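Local coordinates for putative lipoprotein LppA (Mycobacterium tuberculosis, PDB 2V7S), which is of unknown function but is a putative membrane-anchored lipoprotein of the mycobacterial cell envelope, belonging to a family confined to pathogenic mycobacteria, at residues A68-I73 with L181-D186; A79-Q84 with A124-E129; I111-I116 with F188-V193. All blocks are in the same frame, centred on the assembly; numbering follows the deposited sequence.

Contact 1: residues A68-I73 with L181-D186; sequences ATARII and LNITGD
Leu181 opens the contact by setting its CD2 methyl against Ile73 and against the backbone of Ala70. The branch is put there by the first torsion, with CG anti to the backbone N (chi1 167°) and CB already pointing at the helix. Leu181 CD2 lies 3.5 Å from CG2 of Ile73, and the two side chains cross at about a right angle, so that methyl meets methyl. Leu181 CD2 also stands 3.7 Å from Ala70 O, which brings it down onto the helix backbone. Two residues on, Ile183 again points inward, and its CD1 does all the touching: Ile183 CD1 sits 3.8 Å from both CA and CB of Ala70, the small side chain letting it reach the helix surface. Ile73 CD1 meets Ile183 CD1 tip to tip at 4.2 Å, while Thr69 CG2 lies at its margin. The hydroxyl of Thr69 is engaged elsewhere, with Tyr145 OH. No hydrogen bond joins the two segments; the contact is van der Waals packing, mostly of methyl groups, between buried residues. Phe171 of strand 169-175 touches Thr69, Ile73 and Ile183, and Val120 touches Ala70 and Leu181, so neighbouring strands continue the same layer. The axes of helix 68-73 and strand 181-184 approach to 9.3 Å at 149°, roughly antiparallel, an arrangement typical of an alpha+beta layer, a helix packed on one face of an antiparallel sheet.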
loop_
_atom_site.group_PDB
_atom_site.type_symbol
_atom_site.label_atom_id
_atom_site.label_comp_id
_atom_site.label_asym_id
_atom_site.label_seq_id
_atom_site.Cartn_x
_atom_site.Cartn_y
_atom_site.Cartn_z
ATOM N N ALA A 68 -7.712 2.025 -31.933
ATOM C CA ALA A 68 -8.346 1.207 -32.998
ATOM C C ALA A 68 -9.815 0.898 -32.656
ATOM O O ALA A 68 -10.662 0.879 -33.531
ATOM C CB ALA A 68 -7.581 -0.117 -33.236
ATOM N N THR A 69 -10.092 0.637 -31.393
ATOM C CA THR A 69 -11.469 0.326 -30.970
ATOM C C THR A 69 -12.347 1.562 -31.095
ATOM O O THR A 69 -13.505 1.465 -31.496
ATOM C CB THR A 69 -11.496 -0.236 -29.535
ATOM O OG1 THR A 69 -10.985 -1.579 -29.597
ATOM C CG2 THR A 69 -12.944 -0.279 -28.970
ATOM N N ALA A 70 -11.798 2.723 -30.747
ATOM C CA ALA A 70 -12.555 3.970 -30.913
ATOM C C ALA A 70 -12.943 4.165 -32.371
ATOM O O ALA A 70 -14.093 4.574 -32.641
ATOM C CB ALA A 70 -11.745 5.207 -30.411
ATOM N N ARG A 71 -11.981 3.933 -33.285
ATOM C CA ARG A 71 -12.222 3.975 -34.750
ATOM C C ARG A 71 -13.360 3.011 -35.113
ATOM O O ARG A 71 -14.285 3.369 -35.826
ATOM C CB ARG A 71 -10.957 3.606 -35.540
ATOM C CG ARG A 71 -11.137 3.533 -37.110
ATOM C CD ARG A 71 -9.798 3.192 -37.873
ATOM N NE ARG A 71 -8.666 3.996 -37.363
ATOM C CZ ARG A 71 -7.623 3.509 -36.671
ATOM N NH1 ARG A 71 -7.498 2.197 -36.448
ATOM N NH2 ARG A 71 -6.674 4.331 -36.225
ATOM N N ILE A 72 -13.276 1.783 -34.621
ATOM C CA ILE A 72 -14.305 0.792 -34.925
ATOM C C ILE A 72 -15.691 1.289 -34.511
ATOM O O ILE A 72 -16.672 1.140 -35.280
ATOM C CB ILE A 72 -13.983 -0.559 -34.260
ATOM C CG1 ILE A 72 -12.832 -1.231 -35.023
ATOM C CG2 ILE A 72 -15.224 -1.522 -34.251
ATOM C CD1 ILE A 72 -12.180 -2.369 -34.236
ATOM N N ILE A 73 -15.785 1.810 -33.291
ATOM C CA ILE A 73 -17.066 2.310 -32.774
ATOM C C ILE A 73 -17.560 3.480 -33.649
ATOM O O ILE A 73 -18.731 3.522 -34.044
ATOM C CB ILE A 73 -16.953 2.765 -31.285
ATOM C CG1 ILE A 73 -16.789 1.540 -30.353
ATOM C CG2 ILE A 73 -18.227 3.598 -30.851
ATOM C CD1 ILE A 73 -16.223 1.885 -28.967
ATOM N N LEU A 181 -16.655 10.796 -28.366
ATOM C CA LEU A 181 -16.464 9.505 -27.784
ATOM C C LEU A 181 -15.082 9.472 -27.114
ATOM O O LEU A 181 -14.045 9.809 -27.752
ATOM C CB LEU A 181 -16.530 8.419 -28.913
ATOM C CG LEU A 181 -16.057 7.013 -28.589
ATOM C CD1 LEU A 181 -16.992 6.377 -27.536
ATOM C CD2 LEU A 181 -15.973 6.097 -29.856
ATOM N N ASN A 182 -15.048 9.023 -25.844
ATOM C CA ASN A 182 -13.774 8.830 -25.184
ATOM C C ASN A 182 -13.697 7.455 -24.557
ATOM O O ASN A 182 -14.723 6.875 -24.231
ATOM C CB ASN A 182 -13.547 9.900 -24.139
ATOM C CG ASN A 182 -13.118 11.198 -24.756
ATOM O OD1 ASN A 182 -11.941 11.363 -25.109
ATOM N ND2 ASN A 182 -14.061 12.129 -24.906
ATOM N N ILE A 183 -12.475 6.944 -24.450
ATOM C CA ILE A 183 -12.259 5.645 -23.851
ATOM C C ILE A 183 -10.999 5.717 -23.015
ATOM O O ILE A 183 -9.941 6.176 -23.504
ATOM C CB ILE A 183 -12.075 4.519 -24.931
ATOM C CG1 ILE A 183 -13.193 4.526 -25.994
ATOM C CG2 ILE A 183 -11.970 3.117 -24.261
ATOM C CD1 ILE A 183 -12.897 3.620 -27.178
ATOM N N THR A 184 -11.093 5.208 -21.793
ATOM C CA THR A 184 -9.931 5.056 -20.945
ATOM C C THR A 184 -9.835 3.583 -20.614
ATOM O O THR A 184 -10.855 2.924 -20.365
ATOM C CB THR A 184 -10.102 5.875 -19.648
ATOM O OG1 THR A 184 -10.275 7.241 -20.016
ATOM C CG2 THR A 184 -8.858 5.784 -18.769
ATOM N N GLY A 185 -8.620 3.068 -20.626
ATOM C CA GLY A 185 -8.444 1.635 -20.367
ATOM C C GLY A 185 -8.046 1.341 -18.935
ATOM O O GLY A 185 -7.960 2.214 -18.083
ATOM N N ASP A 186 -7.823 0.057 -18.678
ATOM C CA ASP A 186 -7.329 -0.406 -17.424
ATOM C C ASP A 186 -5.864 0.050 -17.319
ATOM O O ASP A 186 -5.330 0.614 -18.277
ATOM C CB ASP A 186 -7.454 -1.936 -17.429
ATOM C CG ASP A 186 -7.163 -2.561 -16.089
ATOM O OD1 ASP A 186 -7.192 -1.870 -15.074
ATOM O OD2 ASP A 186 -6.949 -3.780 -16.061
#

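Contact 2: residues A79-Q84 with A124-E129; sequences AAIPGQ and ATFSAE
Ile81 and Gln84 approach the ring of Phe126 from two directions, one at its edge and one over a face. Ile81 comes in at the edge: its CD1 lies in the ring plane, 3.6 Å from CE2 of Phe126, and the two side chains cross at about a right angle. Gln84 instead reaches over one face, where the end of its amide lies displaced toward the rim. Amide and ring are 57° apart, so they do not stack. The Gln84 chain leaves with CG anti to the backbone N (chi1 -173°) and then bends at chi2, which brings the amide between the ring and the backbone of Ala124. The modelled amide is probably turned over, and its individual atoms therefore carry no weight; what is secure is its position beside Ala124. A type II turn from Ile81 to Gln84, closed by Gln84 N to Ile81 O at 3.0 Å, places both contacting side chains on the same partner. Ser127, next to Phe126, is the N-cap of helix 128-143, its OG accepting from Asp130 N. The contact thus joins the turn that follows helix 59-80 to the loop that leads into helix 128-143, while Phe126 also meets Val77 and Ala134 of these helices, Gln175 of strand 169-175 and, edge-to-face, Phe122 of strand 120-122.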
loop_
_atom_site.group_PDB
_atom_site.type_symbol
_atom_site.label_atom_id
_atom_site.label_comp_id
_atom_site.label_asym_id
_atom_site.label_seq_id
_atom_site.Cartn_x
_atom_site.Cartn_y
_atom_site.Cartn_z
ATOM N N ALA A 79 -21.889 4.558 -39.789
ATOM C CA ALA A 79 -22.567 3.713 -40.772
ATOM C C ALA A 79 -24.021 3.377 -40.387
ATOM O O ALA A 79 -24.852 3.071 -41.249
ATOM C CB ALA A 79 -21.767 2.470 -41.058
ATOM N N ALA A 80 -24.341 3.468 -39.101
ATOM C CA ALA A 80 -25.692 3.182 -38.626
ATOM C C ALA A 80 -26.572 4.431 -38.750
ATOM O O ALA A 80 -27.802 4.326 -38.840
ATOM C CB ALA A 80 -25.652 2.668 -37.169
ATOM N N ILE A 81 -25.938 5.605 -38.754
ATOM C CA ILE A 81 -26.655 6.893 -38.666
ATOM C C ILE A 81 -26.427 7.835 -39.867
ATOM O O ILE A 81 -25.302 8.338 -40.056
ATOM C CB ILE A 81 -26.388 7.631 -37.308
ATOM C CG1 ILE A 81 -26.895 6.776 -36.134
ATOM C CG2 ILE A 81 -27.065 9.007 -37.298
ATOM C CD1 ILE A 81 -26.073 6.955 -34.853
ATOM N N PRO A 82 -27.519 8.124 -40.634
ATOM C CA PRO A 82 -27.510 8.861 -41.913
ATOM C C PRO A 82 -26.826 10.200 -41.810
ATOM O O PRO A 82 -27.256 11.068 -41.032
ATOM C CB PRO A 82 -29.000 9.092 -42.209
ATOM C CG PRO A 82 -29.722 8.099 -41.445
ATOM C CD PRO A 82 -28.900 7.747 -40.247
ATOM N N GLY A 83 -25.743 10.356 -42.554
ATOM C CA GLY A 83 -25.044 11.633 -42.594
ATOM C C GLY A 83 -24.115 11.898 -41.420
ATOM O O GLY A 83 -23.499 12.961 -41.364
ATOM N N GLN A 84 -24.001 10.956 -40.477
ATOM C CA GLN A 84 -23.037 11.150 -39.387
ATOM C C GLN A 84 -21.593 10.967 -39.880
ATOM O O GLN A 84 -21.303 10.117 -40.724
ATOM C CB GLN A 84 -23.353 10.306 -38.140
ATOM C CG GLN A 84 -22.467 10.599 -36.871
ATOM C CD GLN A 84 -22.632 12.006 -36.288
ATOM O OE1 GLN A 84 -23.377 12.217 -35.336
ATOM N NE2 GLN A 84 -21.897 12.954 -36.823
ATOM N N ALA A 124 -21.972 15.788 -36.520
ATOM C CA ALA A 124 -23.322 16.248 -36.170
ATOM C C ALA A 124 -23.685 15.827 -34.752
ATOM O O ALA A 124 -23.123 14.831 -34.221
ATOM C CB ALA A 124 -24.345 15.681 -37.152
ATOM N N THR A 125 -24.615 16.553 -34.133
ATOM C CA THR A 125 -25.142 16.072 -32.854
ATOM C C THR A 125 -26.176 14.962 -33.147
ATOM O O THR A 125 -26.713 14.886 -34.260
ATOM C CB THR A 125 -25.752 17.201 -32.012
ATOM O OG1 THR A 125 -26.778 17.860 -32.742
ATOM C CG2 THR A 125 -24.670 18.232 -31.643
ATOM N N PHE A 126 -26.459 14.151 -32.139
ATOM C CA PHE A 126 -27.391 13.036 -32.251
ATOM C C PHE A 126 -28.752 13.477 -31.734
ATOM O O PHE A 126 -28.830 14.190 -30.731
ATOM C CB PHE A 126 -26.898 11.890 -31.355
ATOM C CG PHE A 126 -25.600 11.284 -31.795
ATOM C CD1 PHE A 126 -24.396 11.710 -31.255
ATOM C CD2 PHE A 126 -25.577 10.230 -32.721
ATOM C CE1 PHE A 126 -23.175 11.123 -31.650
ATOM C CE2 PHE A 126 -24.351 9.653 -33.138
ATOM C CZ PHE A 126 -23.143 10.106 -32.585
ATOM N N SER A 127 -29.819 13.066 -32.422
ATOM C CA SER A 127 -31.166 13.118 -31.847
ATOM C C SER A 127 -31.234 12.063 -30.732
ATOM O O SER A 127 -30.303 11.274 -30.562
ATOM C CB SER A 127 -32.206 12.786 -32.917
ATOM O OG SER A 127 -32.075 11.405 -33.254
ATOM N N ALA A 128 -32.339 12.044 -29.980
ATOM C CA ALA A 128 -32.553 11.017 -28.942
ATOM C C ALA A 128 -32.525 9.603 -29.515
ATOM O O ALA A 128 -31.860 8.708 -28.968
ATOM C CB ALA A 128 -33.874 11.280 -28.186
ATOM N N GLU A 129 -33.193 9.408 -30.649
ATOM C CA GLU A 129 -33.225 8.076 -31.284
ATOM C C GLU A 129 -31.844 7.638 -31.790
ATOM O O GLU A 129 -31.412 6.492 -31.570
ATOM C CB GLU A 129 -34.234 8.058 -32.435
ATOM C CG GLU A 129 -34.900 6.721 -32.679
#

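Contact 3: residues I111-I116 with F188-V193; sequences IARRPI and FLLQKV
Ile111, Arg113, Phe188 and Leu190 are tied together by three backbone hydrogen bonds. Arg113 and Phe188 form an antiparallel hydrogen-bonded pair: Arg113 N gives to Phe188 O at 3.0 Å, and Phe188 N returns to Arg113 O at the same length with an N-H...O angle of 167°. Ala112 and Leu189 are the adjacent non-hydrogen-bonded pair, their CA atoms 4.0 Å apart. Beyond it, Leu190 N bonds to Ile111 O with an angle of 165°, and Leu189 CA adds a CA-H...O contact to this oxygen at 3.5 Å.

Side-chain packing flanks the strands. CD2 of Leu189 reaches Ile111 CG2 at 4.0 Å, on the face that also carries Ala112. Val193 packs a methyl on the carbonyl of Ile111, its CG2 3.4 Å from Ile111 O, with CG1 anti to its backbone N (chi1 -178°) and CG2 beside it. The Leu190 side chain also lies against the Ile111 backbone, with Leu190 CG 3.5 Å from Ile111 O. On the face of Arg113 and Phe188, Pro115 CD meets Phe188 CD1 at 3.7 Å, the two side chains at about a right angle. The extended aliphatic part of Arg113 brings CD to within 4.0 Å of Leu190 CD2, while its NE bonds to Ala109 O and NH1 to Asn100 O.

Lys56 makes a cation-pi contact with Phe188, and Ala112 touches Cys104 and Cys187. The chemistry implies a short pairing set by backbone bonds and extended by apolar side chains, with the Cys104-Cys187 disulfide beside it, a covalent connection just before Phe188 in the chain.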
loop_
_atom_site.group_PDB
_atom_site.type_symbol
_atom_site.label_atom_id
_atom_site.label_comp_id
_atom_site.label_asym_id
_atom_site.label_seq_id
_atom_site.Cartn_x
_atom_site.Cartn_y
_atom_site.Cartn_z
ATOM N N ILE A 111 5.635 4.227 -13.789
ATOM C CA ILE A 111 5.549 2.769 -13.772
ATOM C C ILE A 111 4.423 2.225 -14.650
ATOM O O ILE A 111 4.634 1.295 -15.412
ATOM C CB ILE A 111 5.353 2.261 -12.320
ATOM C CG1 ILE A 111 6.575 2.643 -11.476
ATOM C CG2 ILE A 111 5.117 0.745 -12.290
ATOM C CD1 ILE A 111 6.310 2.695 -9.981
ATOM N N ALA A 112 3.213 2.751 -14.457
ATOM C CA ALA A 112 2.041 2.267 -15.169
ATOM C C ALA A 112 1.079 3.440 -15.405
ATOM O O ALA A 112 1.103 4.402 -14.648
ATOM C CB ALA A 112 1.346 1.210 -14.384
ATOM N N ARG A 113 0.301 3.371 -16.483
ATOM C CA ARG A 113 -0.723 4.392 -16.802
ATOM C C ARG A 113 -1.916 3.685 -17.399
ATOM O O ARG A 113 -1.801 2.546 -17.879
ATOM C CB ARG A 113 -0.194 5.429 -17.805
ATOM C CG ARG A 113 0.906 6.320 -17.237
ATOM C CD ARG A 113 1.549 7.195 -18.309
ATOM N NE ARG A 113 2.814 7.728 -17.827
ATOM C CZ ARG A 113 3.411 8.824 -18.288
ATOM N NH1 ARG A 113 2.846 9.542 -19.263
ATOM N NH2 ARG A 113 4.564 9.223 -17.752
ATOM N N ARG A 114 -3.052 4.386 -17.389
ATOM C CA ARG A 114 -4.267 3.913 -18.026
ATOM C C ARG A 114 -4.319 4.608 -19.397
ATOM O O ARG A 114 -4.261 5.866 -19.461
ATOM C CB ARG A 114 -5.481 4.317 -17.162
ATOM C CG ARG A 114 -5.531 3.635 -15.766
ATOM C CD ARG A 114 -6.783 4.140 -14.992
ATOM N NE ARG A 114 -8.055 3.655 -15.572
ATOM C CZ ARG A 114 -9.233 4.299 -15.484
ATOM N NH1 ARG A 114 -9.327 5.472 -14.853
ATOM N NH2 ARG A 114 -10.335 3.791 -16.047
ATOM N N PRO A 115 -4.372 3.813 -20.498
ATOM C CA PRO A 115 -4.411 4.455 -21.818
ATOM C C PRO A 115 -5.710 5.214 -22.036
ATOM O O PRO A 115 -6.740 4.835 -21.493
ATOM C CB PRO A 115 -4.318 3.293 -22.794
ATOM C CG PRO A 115 -4.647 2.051 -22.017
ATOM C CD PRO A 115 -4.356 2.339 -20.576
ATOM N N ILE A 116 -5.620 6.297 -22.811
ATOM C CA ILE A 116 -6.778 7.056 -23.243
ATOM C C ILE A 116 -6.720 6.998 -24.765
ATOM O O ILE A 116 -5.709 7.370 -25.410
ATOM C CB ILE A 116 -6.691 8.522 -22.777
ATOM C CG1 ILE A 116 -6.704 8.633 -21.232
ATOM C CG2 ILE A 116 -7.802 9.377 -23.464
ATOM C CD1 ILE A 116 -6.366 10.048 -20.738
ATOM N N PHE A 188 -1.886 -0.336 -17.226
ATOM C CA PHE A 188 -0.875 -1.240 -17.843
ATOM C C PHE A 188 0.480 -0.678 -17.509
ATOM O O PHE A 188 0.631 0.511 -17.472
ATOM C CB PHE A 188 -0.982 -1.294 -19.392
ATOM C CG PHE A 188 -2.253 -1.927 -19.907
ATOM C CD1 PHE A 188 -3.449 -1.201 -19.913
ATOM C CD2 PHE A 188 -2.265 -3.248 -20.371
ATOM C CE1 PHE A 188 -4.658 -1.789 -20.353
ATOM C CE2 PHE A 188 -3.471 -3.844 -20.853
ATOM C CZ PHE A 188 -4.670 -3.080 -20.839
ATOM N N LEU A 189 1.454 -1.551 -17.270
ATOM C CA LEU A 189 2.851 -1.164 -17.133
ATOM C C LEU A 189 3.357 -0.548 -18.420
ATOM O O LEU A 189 3.064 -1.031 -19.517
ATOM C CB LEU A 189 3.708 -2.422 -16.820
ATOM C CG LEU A 189 3.390 -3.280 -15.582
ATOM C CD1 LEU A 189 4.342 -4.481 -15.434
ATOM C CD2 LEU A 189 3.541 -2.364 -14.351
ATOM N N LEU A 190 4.160 0.505 -18.291
ATOM C CA LEU A 190 4.868 1.048 -19.424
ATOM C C LEU A 190 5.827 -0.003 -20.006
ATOM O O LEU A 190 6.367 -0.814 -19.263
ATOM C CB LEU A 190 5.677 2.266 -18.939
ATOM C CG LEU A 190 4.877 3.399 -18.256
ATOM C CD1 LEU A 190 5.811 4.503 -17.725
ATOM C CD2 LEU A 190 3.855 4.010 -19.228
ATOM N N GLN A 191 6.051 0.016 -21.319
ATOM C CA GLN A 191 7.029 -0.896 -21.901
ATOM C C GLN A 191 8.416 -0.799 -21.223
ATOM O O GLN A 191 9.085 -1.805 -21.043
ATOM C CB GLN A 191 7.145 -0.731 -23.428
ATOM C CG GLN A 191 8.183 -1.687 -24.020
ATOM C CD GLN A 191 7.725 -3.126 -23.894
ATOM O OE1 GLN A 191 6.536 -3.411 -24.066
ATOM N NE2 GLN A 191 8.641 -4.032 -23.606
ATOM N N LYS A 192 8.825 0.386 -20.779
ATOM C CA LYS A 192 10.139 0.484 -20.101
ATOM C C LYS A 192 10.237 -0.354 -18.812
ATOM O O LYS A 192 11.314 -0.878 -18.471
ATOM C CB LYS A 192 10.512 1.940 -19.846
ATOM C CG LYS A 192 9.528 2.732 -18.980
ATOM C CD LYS A 192 10.215 4.056 -18.578
ATOM C CE LYS A 192 9.354 4.890 -17.659
ATOM N NZ LYS A 192 9.959 6.259 -17.468
ATOM N N VAL A 193 9.108 -0.494 -18.105
ATOM C CA VAL A 193 9.034 -1.404 -16.942
ATOM C C VAL A 193 9.039 -2.875 -17.366
ATOM O O VAL A 193 9.715 -3.719 -16.745
ATOM C CB VAL A 193 7.825 -1.046 -15.998
ATOM C CG1 VAL A 193 7.786 -1.948 -14.767
ATOM C CG2 VAL A 193 7.919 0.436 -15.582
#

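Contacts 1 and 2 share helix 59-80, contact 1 at its middle and contact 2 at its C-terminal end, with centres about 18 Å apart and nearest atoms about 7 Å. Contacts 1 and 3 meet directly where strand 179-184 runs on toward strand 188-189: Gly185 N lies 2.7 Å from Pro115 O, a probable hydrogen bond. Contacts 2 and 3 lie on opposite sides of the chain's centre, their centres about 35 Å apart. Along the chain contact 2 is nested within contact 1, while contact 3 crosses both. Contact 1 belongs to the six-stranded sheet and contact 3 to the three-stranded one; the two sheets adjoin where Gly185 meets Pro115 and Arg114, while helix 59-80 carries contacts 1 and 2.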